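Local coordinates for protein putative phosphatase/phosphodiesterase MPN_349 (Mycoplasma pneumoniae M129, PDB 1T71) that probably hydrolyses phosphate esters such as 2',3'-cyclic nucleotides, using a two-iron centre of the calcineurin-like metallophosphoesterase kind, at residues A35-V40 / V64-M69; C150-V155 / Y175-F180; S237-Q242 / E267-Y272. All blocks are in the same frame, centred on the assembly; numbering follows the deposited sequence.

From the N terminus, contact 1 comes first: 35-40 and 64-69 close a 23-residue loop holding helix 53-62 and lie side by side in the sheet that also carries strand 6-10. Contact 2 repeats the scheme later, 150-155 and 175-180 closing 19 residues round helix 162-172 in the second sheet. Contact 3 ends the series: 237-242 and 267-272 bracket the hairpin of strands 241-249 and 259-267 at the edge of the first sheet. None nests or crosses. Contacts 1 and 2 touch where Ile39 CD1 meets Ile154 CD1 at 3.8 Å, packing sheet on sheet; contact 3 touches neither, its centre about 25 Å from that of contact 1.

Contact 1: residues A35-V40 / V64-M69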
loop_
_atom_site.group_PDB
_atom_site.type_symbol
_atom_site.label_atom_id
_atom_site.label_comp_id
_atom_site.label_asym_id
_atom_site.label_seq_id
_atom_site.Cartn_x
_atom_site.Cartn_y
_atom_site.Cartn_z
ATOM N N ALA A 35 -2.524 2.344 -18.426
ATOM C CA ALA A 35 -1.441 2.151 -17.475
ATOM C C ALA A 35 -0.374 1.241 -18.042
ATOM O O ALA A 35 -0.670 0.312 -18.791
ATOM C CB ALA A 35 -1.981 1.567 -16.175
ATOM N N ASP A 36 0.872 1.518 -17.680
ATOM C CA ASP A 36 2.006 0.723 -18.123
ATOM C C ASP A 36 2.405 -0.232 -17.010
ATOM O O ASP A 36 2.868 -1.343 -17.268
ATOM C CB ASP A 36 3.200 1.629 -18.439
ATOM C CG ASP A 36 2.949 2.537 -19.626
ATOM O OD1 ASP A 36 2.728 2.013 -20.742
ATOM O OD2 ASP A 36 2.974 3.772 -19.443
ATOM N N LEU A 37 2.213 0.206 -15.768
ATOM C CA LEU A 37 2.596 -0.585 -14.608
ATOM C C LEU A 37 1.585 -0.510 -13.468
ATOM O O LEU A 37 0.935 0.517 -13.264
ATOM C CB LEU A 37 3.957 -0.102 -14.110
ATOM C CG LEU A 37 5.124 -0.272 -15.083
ATOM C CD1 LEU A 37 6.304 0.570 -14.631
ATOM C CD2 LEU A 37 5.501 -1.744 -15.171
ATOM N N VAL A 38 1.467 -1.608 -12.724
ATOM C CA VAL A 38 0.550 -1.693 -11.596
ATOM C C VAL A 38 1.325 -2.093 -10.340
ATOM O O VAL A 38 2.020 -3.110 -10.320
ATOM C CB VAL A 38 -0.568 -2.741 -11.850
ATOM C CG1 VAL A 38 -1.462 -2.875 -10.612
ATOM C CG2 VAL A 38 -1.394 -2.338 -13.057
ATOM N N ILE A 39 1.209 -1.276 -9.299
ATOM C CA ILE A 39 1.890 -1.520 -8.036
ATOM C C ILE A 39 0.829 -1.584 -6.941
ATOM O O ILE A 39 -0.137 -0.813 -6.961
ATOM C CB ILE A 39 2.865 -0.367 -7.709
ATOM C CG1 ILE A 39 3.742 -0.067 -8.927
ATOM C CG2 ILE A 39 3.729 -0.728 -6.500
ATOM C CD1 ILE A 39 4.620 1.154 -8.767
ATOM N N VAL A 40 0.984 -2.507 -5.999
ATOM C CA VAL A 40 0.016 -2.605 -4.916
ATOM C C VAL A 40 0.675 -2.975 -3.603
ATOM O O VAL A 40 1.707 -3.638 -3.578
ATOM C CB VAL A 40 -1.093 -3.652 -5.209
ATOM C CG1 VAL A 40 -1.569 -3.514 -6.653
ATOM C CG2 VAL A 40 -0.588 -5.068 -4.932
ATOM N N VAL A 64 -0.920 -7.572 -11.321
ATOM C CA VAL A 64 -0.023 -6.757 -10.509
ATOM C C VAL A 64 1.426 -6.958 -10.940
ATOM O O VAL A 64 1.871 -8.087 -11.116
ATOM C CB VAL A 64 -0.162 -7.110 -9.016
ATOM C CG1 VAL A 64 0.851 -6.324 -8.198
ATOM C CG2 VAL A 64 -1.584 -6.812 -8.550
ATOM N N ASN A 65 2.160 -5.860 -11.102
ATOM C CA ASN A 65 3.561 -5.929 -11.509
ATOM C C ASN A 65 4.539 -5.867 -10.349
ATOM O O ASN A 65 5.541 -6.582 -10.339
ATOM C CB ASN A 65 3.895 -4.801 -12.482
ATOM C CG ASN A 65 3.112 -4.895 -13.762
ATOM O OD1 ASN A 65 3.168 -5.910 -14.457
ATOM N ND2 ASN A 65 2.374 -3.844 -14.086
ATOM N N TYR A 66 4.261 -5.000 -9.379
ATOM C CA TYR A 66 5.140 -4.855 -8.225
ATOM C C TYR A 66 4.347 -4.786 -6.921
ATOM O O TYR A 66 3.188 -4.373 -6.906
ATOM C CB TYR A 66 6.007 -3.610 -8.402
ATOM C CG TYR A 66 7.004 -3.745 -9.532
ATOM C CD1 TYR A 66 8.194 -4.447 -9.353
ATOM C CD2 TYR A 66 6.738 -3.215 -10.797
ATOM C CE1 TYR A 66 9.098 -4.622 -10.400
ATOM C CE2 TYR A 66 7.634 -3.387 -11.857
ATOM C CZ TYR A 66 8.812 -4.093 -11.647
ATOM O OH TYR A 66 9.708 -4.285 -12.676
ATOM N N ILE A 67 4.981 -5.186 -5.827
ATOM C CA ILE A 67 4.314 -5.210 -4.535
ATOM C C ILE A 67 5.105 -4.553 -3.404
ATOM O O ILE A 67 6.318 -4.751 -3.286
ATOM C CB ILE A 67 4.019 -6.672 -4.132
ATOM C CG1 ILE A 67 2.915 -7.247 -5.020
ATOM C CG2 ILE A 67 3.624 -6.752 -2.678
ATOM C CD1 ILE A 67 2.576 -8.694 -4.706
ATOM N N THR A 68 4.412 -3.768 -2.581
ATOM C CA THR A 68 5.027 -3.127 -1.417
ATOM C C THR A 68 4.287 -3.706 -0.206
ATOM O O THR A 68 3.177 -4.227 -0.365
ATOM C CB THR A 68 4.881 -1.577 -1.452
ATOM O OG1 THR A 68 3.501 -1.212 -1.557
ATOM C CG2 THR A 68 5.640 -1.005 -2.640
ATOM N N MET A 69 4.876 -3.627 0.988
ATOM C CA MET A 69 4.234 -4.199 2.171
ATOM C C MET A 69 4.099 -3.253 3.364
ATOM O O MET A 69 3.954 -2.043 3.193
ATOM C CB MET A 69 4.981 -5.474 2.587
ATOM C CG MET A 69 4.978 -6.582 1.532
ATOM S SD MET A 69 3.408 -7.489 1.414
ATOM C CE MET A 69 2.668 -6.668 0.241
#
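Val38 O is the best-held polar atom, gripped by two backbone N-H groups in the plane of its carbonyl. Asn65 N, on a lone pair, lies 2.9 Å from Val38 O, and Tyr66 N follows at 3.1 Å from the same oxygen. Further along, Val40 N donates to Tyr66 O, and Thr68 N to Val40 O at 2.9 Å. This last donor stands 27° out of the carbonyl plane. These bonds set Ile39 beside Tyr66 and Val40 beside Ile67 in parallel register, with strand axes 23° apart. On one face Val40 and Val64 meet tip to tip. Val40 CG2, in the crowded position between backbone N and carbonyl carbon, reaches Val64 CG1 at 3.8 Å, while Ile67 runs alongside, pointing the same way. The other face carries Ile39, whose CG2, anti to the backbone N, lies 4.1 Å from Tyr66 CB; Leu37 CD2 comes to the edge of the Tyr66 ring, near its plane, 4.3 Å from CE2. Phe111 stacks on that ring, and the hydroxyl of Thr68 is hydrogen-bonded to Asp156. The side chain of Thr68 is about 10 Å from a bound iron and about 7 Å from the side chains of the iron ligands Asp12 and His158. The parallel pairing, with helix 53-62 in the connection, makes a beta-alpha-beta unit of the metallophosphoesterase fold.

Contact 2: residues C150-V155 / Y175-F180; sequences CDLHIV and YVTTIF
Strands 152-155 and 178-180 run parallel, their axes 5.0 Å apart and 7° from alignment, with Ile154 paired to Thr178 and Val155 to Ile179. They are the two strands of a beta-alpha-beta unit whose connection contains helix 162-172. Val155 is held through both backbone groups: its N donates to Thr178 O from above the carbonyl plane, whereas Phe180 N approaches Val155 O nearly along the C=O axis at 2.9 Å. Among the side chains, Val155 and Val176 cross at about a right angle, CG2 of Val155 lying 3.8 Å from CG1 of Val176. CG2 of Val176 comes obliquely to the His153 ring and lies 3.9 Å from His153 CB, and helix 137-145 packs against both residues. On the opposite face Ile154 and Thr178 lie side by side; Thr178 OG1, buried without a polar partner in the model, faces Ile154 CG2 at 3.4 Å. Thr178 CB also sits over one face of the Phe180 ring, offset toward the rim. Where the strands begin, the Thr177 side chain replaces a backbone acceptor: OG1, anti to its carbonyl carbon (chi1 -51°), takes the His153 N-H at 2.8 Å and a nearly straight 163°, with a water 2.6 Å from the same OG1.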
loop_
_atom_site.group_PDB
_atom_site.type_symbol
_atom_site.label_atom_id
_atom_site.label_comp_id
_atom_site.label_asym_id
_atom_site.label_seq_id
_atom_site.Cartn_x
_atom_site.Cartn_y
_atom_site.Cartn_z
ATOM N N CYS A 150 18.671 6.914 -9.776
ATOM C CA CYS A 150 17.330 6.705 -10.307
ATOM C C CYS A 150 16.711 7.984 -10.846
ATOM O O CYS A 150 16.976 9.078 -10.348
ATOM C CB CYS A 150 16.409 6.091 -9.243
ATOM S SG CYS A 150 16.344 6.985 -7.674
ATOM N N ASP A 151 15.899 7.830 -11.887
ATOM C CA ASP A 151 15.214 8.952 -12.508
ATOM C C ASP A 151 13.893 9.136 -11.781
ATOM O O ASP A 151 13.482 10.259 -11.483
ATOM C CB ASP A 151 14.962 8.656 -13.987
ATOM C CG ASP A 151 16.236 8.328 -14.740
ATOM O OD1 ASP A 151 17.152 9.179 -14.758
ATOM O OD2 ASP A 151 16.322 7.220 -15.314
ATOM N N LEU A 152 13.230 8.017 -11.503
ATOM C CA LEU A 152 11.961 8.033 -10.791
ATOM C C LEU A 152 12.117 7.263 -9.482
ATOM O O LEU A 152 12.798 6.237 -9.424
ATOM C CB LEU A 152 10.856 7.406 -11.644
ATOM C CG LEU A 152 10.682 7.967 -13.057
ATOM C CD1 LEU A 152 9.358 7.479 -13.631
ATOM C CD2 LEU A 152 10.710 9.486 -13.022
ATOM N N HIS A 153 11.488 7.769 -8.430
ATOM C CA HIS A 153 11.565 7.131 -7.124
ATOM C C HIS A 153 10.164 7.133 -6.533
ATOM O O HIS A 153 9.627 8.193 -6.212
ATOM C CB HIS A 153 12.518 7.912 -6.218
ATOM C CG HIS A 153 13.051 7.119 -5.067
ATOM N ND1 HIS A 153 12.440 5.973 -4.600
ATOM C CD2 HIS A 153 14.125 7.322 -4.268
ATOM C CE1 HIS A 153 13.115 5.507 -3.565
ATOM N NE2 HIS A 153 14.142 6.306 -3.343
ATOM N N ILE A 154 9.577 5.944 -6.416
ATOM C CA ILE A 154 8.229 5.776 -5.877
ATOM C C ILE A 154 8.315 5.284 -4.436
ATOM O O ILE A 154 8.917 4.246 -4.161
ATOM C CB ILE A 154 7.432 4.761 -6.733
ATOM C CG1 ILE A 154 7.236 5.330 -8.145
ATOM C CG2 ILE A 154 6.087 4.452 -6.088
ATOM C CD1 ILE A 154 6.608 4.355 -9.129
ATOM N N VAL A 155 7.713 6.030 -3.515
ATOM C CA VAL A 155 7.761 5.659 -2.104
ATOM C C VAL A 155 6.413 5.357 -1.453
ATOM O O VAL A 155 5.477 6.154 -1.530
ATOM C CB VAL A 155 8.436 6.768 -1.264
ATOM C CG1 VAL A 155 8.469 6.363 0.206
ATOM C CG2 VAL A 155 9.841 7.036 -1.782
ATOM N N TYR A 175 12.518 15.682 -3.807
ATOM C CA TYR A 175 13.608 14.721 -3.930
ATOM C C TYR A 175 13.183 13.333 -4.381
ATOM O O TYR A 175 14.025 12.457 -4.583
ATOM C CB TYR A 175 14.346 14.631 -2.596
ATOM C CG TYR A 175 15.061 15.908 -2.244
ATOM C CD1 TYR A 175 16.421 16.054 -2.496
ATOM C CD2 TYR A 175 14.370 16.991 -1.696
ATOM C CE1 TYR A 175 17.085 17.246 -2.214
ATOM C CE2 TYR A 175 15.022 18.187 -1.413
ATOM C CZ TYR A 175 16.381 18.305 -1.676
ATOM O OH TYR A 175 17.035 19.486 -1.417
ATOM N N VAL A 176 11.879 13.139 -4.535
ATOM C CA VAL A 176 11.331 11.859 -4.961
ATOM C C VAL A 176 10.157 12.093 -5.910
ATOM O O VAL A 176 9.632 13.205 -5.991
ATOM C CB VAL A 176 10.891 11.030 -3.720
ATOM C CG1 VAL A 176 9.782 10.075 -4.070
ATOM C CG2 VAL A 176 12.086 10.251 -3.179
ATOM N N THR A 177 9.761 11.055 -6.642
ATOM C CA THR A 177 8.654 11.168 -7.584
ATOM C C THR A 177 7.307 11.136 -6.865
ATOM O O THR A 177 6.463 11.999 -7.091
ATOM C CB THR A 177 8.682 10.029 -8.624
ATOM O OG1 THR A 177 9.985 9.953 -9.215
ATOM C CG2 THR A 177 7.649 10.280 -9.715
ATOM N N THR A 178 7.097 10.138 -6.010
ATOM C CA THR A 178 5.835 10.048 -5.278
ATOM C C THR A 178 6.020 9.658 -3.820
ATOM O O THR A 178 6.942 8.924 -3.463
ATOM C CB THR A 178 4.848 9.026 -5.911
ATOM O OG1 THR A 178 5.284 7.693 -5.624
ATOM C CG2 THR A 178 4.778 9.203 -7.415
ATOM N N ILE A 179 5.126 10.175 -2.989
ATOM C CA ILE A 179 5.100 9.896 -1.565
ATOM C C ILE A 179 3.660 9.464 -1.292
ATOM O O ILE A 179 2.779 10.313 -1.127
ATOM C CB ILE A 179 5.382 11.164 -0.734
ATOM C CG1 ILE A 179 6.778 11.714 -1.042
ATOM C CG2 ILE A 179 5.233 10.857 0.745
ATOM C CD1 ILE A 179 7.904 10.846 -0.540
ATOM N N PHE A 180 3.412 8.157 -1.276
ATOM C CA PHE A 180 2.062 7.652 -1.020
ATOM C C PHE A 180 1.974 7.005 0.354
ATOM O O PHE A 180 2.712 6.060 0.650
ATOM C CB PHE A 180 1.642 6.615 -2.071
ATOM C CG PHE A 180 1.501 7.160 -3.469
ATOM C CD1 PHE A 180 1.149 8.491 -3.691
ATOM C CD2 PHE A 180 1.660 6.319 -4.570
ATOM C CE1 PHE A 180 0.957 8.975 -4.987
ATOM C CE2 PHE A 180 1.470 6.794 -5.872
ATOM C CZ PHE A 180 1.118 8.122 -6.079
HETATM O O HOH W 1 11.051 12.203 -9.993
#

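Contact 3: residues S237-Q242 / E267-Y272; sequences SKCGAQ and EDDPRY
Asp269 leaves its backbone with CB directed at the other segment, and that carbon meets the chain of 237-242 at once: CB lies 3.3 Å from Gly240 N and 3.9 Å from Cys239 SG. CG stands anti to the backbone N (chi1 -168°), which brings the carboxylate to Gly240 N, and the two oxygens then divide the work. OD2 accepts the Gly240 N-H at 3.2 Å, through its anti lone pair and with an angle of 158° at the hydrogen. A water lies 2.6 Å from Asp269 OD2 and also within hydrogen-bonding reach of Lys238 O, so that it can link the carboxylate to a second point on the same segment, although it has more acceptors around it than protons to give. OD1 turns back to its own chain and accepts from Arg271 N at 2.8 Å, again on an anti lone pair; that bond makes an Asx turn just after strand 259-267, alongside which Tyr272 N bonds to Asp269 O. Strands 241-249 and 259-267 form an antiparallel hairpin at the edge of the sheet that also holds strands 6-10 and 37-41, away from the iron site, and Ala241 and Glu267 are its hydrogen-bonded pair here. Ala241 N donates to Glu267 O, and Glu267 N returns a bond to Ala241 O at 2.8 Å, nearly along the C=O axis. Gly240 has a positive phi of 54°, and its CA lies 3.5 Å from Glu267 O in a CA-H...O contact. Cys239, its N held by Ser237 OG in an ST turn, places SG anti to the backbone N and 3.7 Å from Tyr272 CB, while the Tyr272 ring packs edge-to-face with Phe211.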
loop_
_atom_site.group_PDB
_atom_site.type_symbol
_atom_site.label_atom_id
_atom_site.label_comp_id
_atom_site.label_asym_id
_atom_site.label_seq_id
_atom_site.Cartn_x
_atom_site.Cartn_y
_atom_site.Cartn_z
ATOM N N SER A 237 -13.780 -9.536 7.414
ATOM C CA SER A 237 -15.155 -9.269 6.989
ATOM C C SER A 237 -15.422 -9.762 5.568
ATOM O O SER A 237 -14.536 -9.725 4.713
ATOM C CB SER A 237 -15.450 -7.770 7.061
ATOM O OG SER A 237 -16.640 -7.448 6.363
ATOM N N LYS A 238 -16.647 -10.222 5.325
ATOM C CA LYS A 238 -17.047 -10.707 4.007
ATOM C C LYS A 238 -18.113 -9.761 3.472
ATOM O O LYS A 238 -18.789 -10.059 2.487
ATOM C CB LYS A 238 -17.643 -12.114 4.107
ATOM C CG LYS A 238 -16.718 -13.160 4.703
ATOM C CD LYS A 238 -17.500 -14.412 5.099
ATOM C CE LYS A 238 -16.645 -15.364 5.924
ATOM N NZ LYS A 238 -17.466 -16.422 6.584
ATOM N N CYS A 239 -18.259 -8.617 4.132
ATOM C CA CYS A 239 -19.269 -7.640 3.752
ATOM C C CYS A 239 -18.829 -6.672 2.653
ATOM O O CYS A 239 -18.019 -5.775 2.886
ATOM C CB CYS A 239 -19.704 -6.856 4.991
ATOM S SG CYS A 239 -21.213 -5.896 4.758
ATOM N N GLY A 240 -19.370 -6.871 1.454
ATOM C CA GLY A 240 -19.066 -6.007 0.326
ATOM C C GLY A 240 -17.596 -5.836 -0.007
ATOM O O GLY A 240 -16.769 -6.661 0.373
ATOM N N ALA A 241 -17.262 -4.759 -0.714
ATOM C CA ALA A 241 -15.875 -4.525 -1.095
ATOM C C ALA A 241 -15.600 -3.118 -1.592
ATOM O O ALA A 241 -16.502 -2.407 -2.039
ATOM C CB ALA A 241 -15.459 -5.527 -2.165
ATOM N N GLN A 242 -14.335 -2.727 -1.520
ATOM C CA GLN A 242 -13.920 -1.417 -1.989
ATOM C C GLN A 242 -12.525 -1.501 -2.573
ATOM O O GLN A 242 -11.693 -2.304 -2.133
ATOM C CB GLN A 242 -13.951 -0.387 -0.846
ATOM C CG GLN A 242 -13.028 -0.704 0.329
ATOM C CD GLN A 242 -13.126 0.321 1.443
ATOM O OE1 GLN A 242 -12.839 1.503 1.243
ATOM N NE2 GLN A 242 -13.538 -0.123 2.623
ATOM N N GLU A 267 -18.637 -1.394 -3.585
ATOM C CA GLU A 267 -19.689 -2.383 -3.789
ATOM C C GLU A 267 -20.362 -2.632 -2.446
ATOM O O GLU A 267 -19.738 -3.156 -1.520
ATOM C CB GLU A 267 -19.097 -3.698 -4.314
ATOM C CG GLU A 267 -18.294 -3.585 -5.606
ATOM C CD GLU A 267 -19.153 -3.285 -6.827
ATOM O OE1 GLU A 267 -18.610 -3.312 -7.958
ATOM O OE2 GLU A 267 -20.368 -3.019 -6.661
ATOM N N ASP A 268 -21.627 -2.243 -2.335
ATOM C CA ASP A 268 -22.358 -2.436 -1.098
ATOM C C ASP A 268 -22.944 -3.837 -1.050
ATOM O O ASP A 268 -23.198 -4.456 -2.086
ATOM C CB ASP A 268 -23.454 -1.379 -0.967
ATOM C CG ASP A 268 -22.905 -0.029 -0.548
ATOM O OD1 ASP A 268 -23.507 1.009 -0.903
ATOM O OD2 ASP A 268 -21.869 -0.009 0.148
ATOM N N ASP A 269 -23.142 -4.330 0.165
ATOM C CA ASP A 269 -23.665 -5.669 0.391
ATOM C C ASP A 269 -24.979 -5.576 1.159
ATOM O O ASP A 269 -25.037 -4.971 2.224
ATOM C CB ASP A 269 -22.642 -6.460 1.208
ATOM C CG ASP A 269 -22.939 -7.942 1.255
ATOM O OD1 ASP A 269 -24.098 -8.328 1.520
ATOM O OD2 ASP A 269 -21.986 -8.725 1.041
ATOM N N PRO A 270 -26.056 -6.169 0.623
ATOM C CA PRO A 270 -27.361 -6.134 1.291
ATOM C C PRO A 270 -27.332 -6.732 2.694
ATOM O O PRO A 270 -28.100 -6.332 3.571
ATOM C CB PRO A 270 -28.262 -6.924 0.338
ATOM C CG PRO A 270 -27.293 -7.870 -0.338
ATOM C CD PRO A 270 -26.126 -6.956 -0.621
ATOM N N ARG A 271 -26.427 -7.678 2.912
ATOM C CA ARG A 271 -26.325 -8.332 4.207
ATOM C C ARG A 271 -25.985 -7.379 5.366
ATOM O O ARG A 271 -26.150 -7.732 6.532
ATOM C CB ARG A 271 -25.317 -9.487 4.116
ATOM C CG ARG A 271 -23.917 -9.183 4.610
ATOM C CD ARG A 271 -23.693 -9.875 5.946
ATOM N NE ARG A 271 -24.022 -11.298 5.864
ATOM C CZ ARG A 271 -24.133 -12.104 6.914
ATOM N NH1 ARG A 271 -23.944 -11.632 8.140
ATOM N NH2 ARG A 271 -24.436 -13.385 6.737
ATOM N N TYR A 272 -25.519 -6.174 5.052
ATOM C CA TYR A 272 -25.204 -5.196 6.095
ATOM C C TYR A 272 -26.516 -4.629 6.646
ATOM O O TYR A 272 -26.609 -4.251 7.817
ATOM C CB TYR A 272 -24.345 -4.052 5.525
ATOM C CG TYR A 272 -24.293 -2.830 6.421
ATOM C CD1 TYR A 272 -23.622 -2.864 7.645
ATOM C CD2 TYR A 272 -24.960 -1.655 6.072
ATOM C CE1 TYR A 272 -23.620 -1.751 8.502
ATOM C CE2 TYR A 272 -24.965 -0.544 6.920
ATOM C CZ TYR A 272 -24.293 -0.601 8.132
ATOM O OH TYR A 272 -24.306 0.491 8.971
HETATM O O HOH W 2 -19.960 -9.725 -0.177
#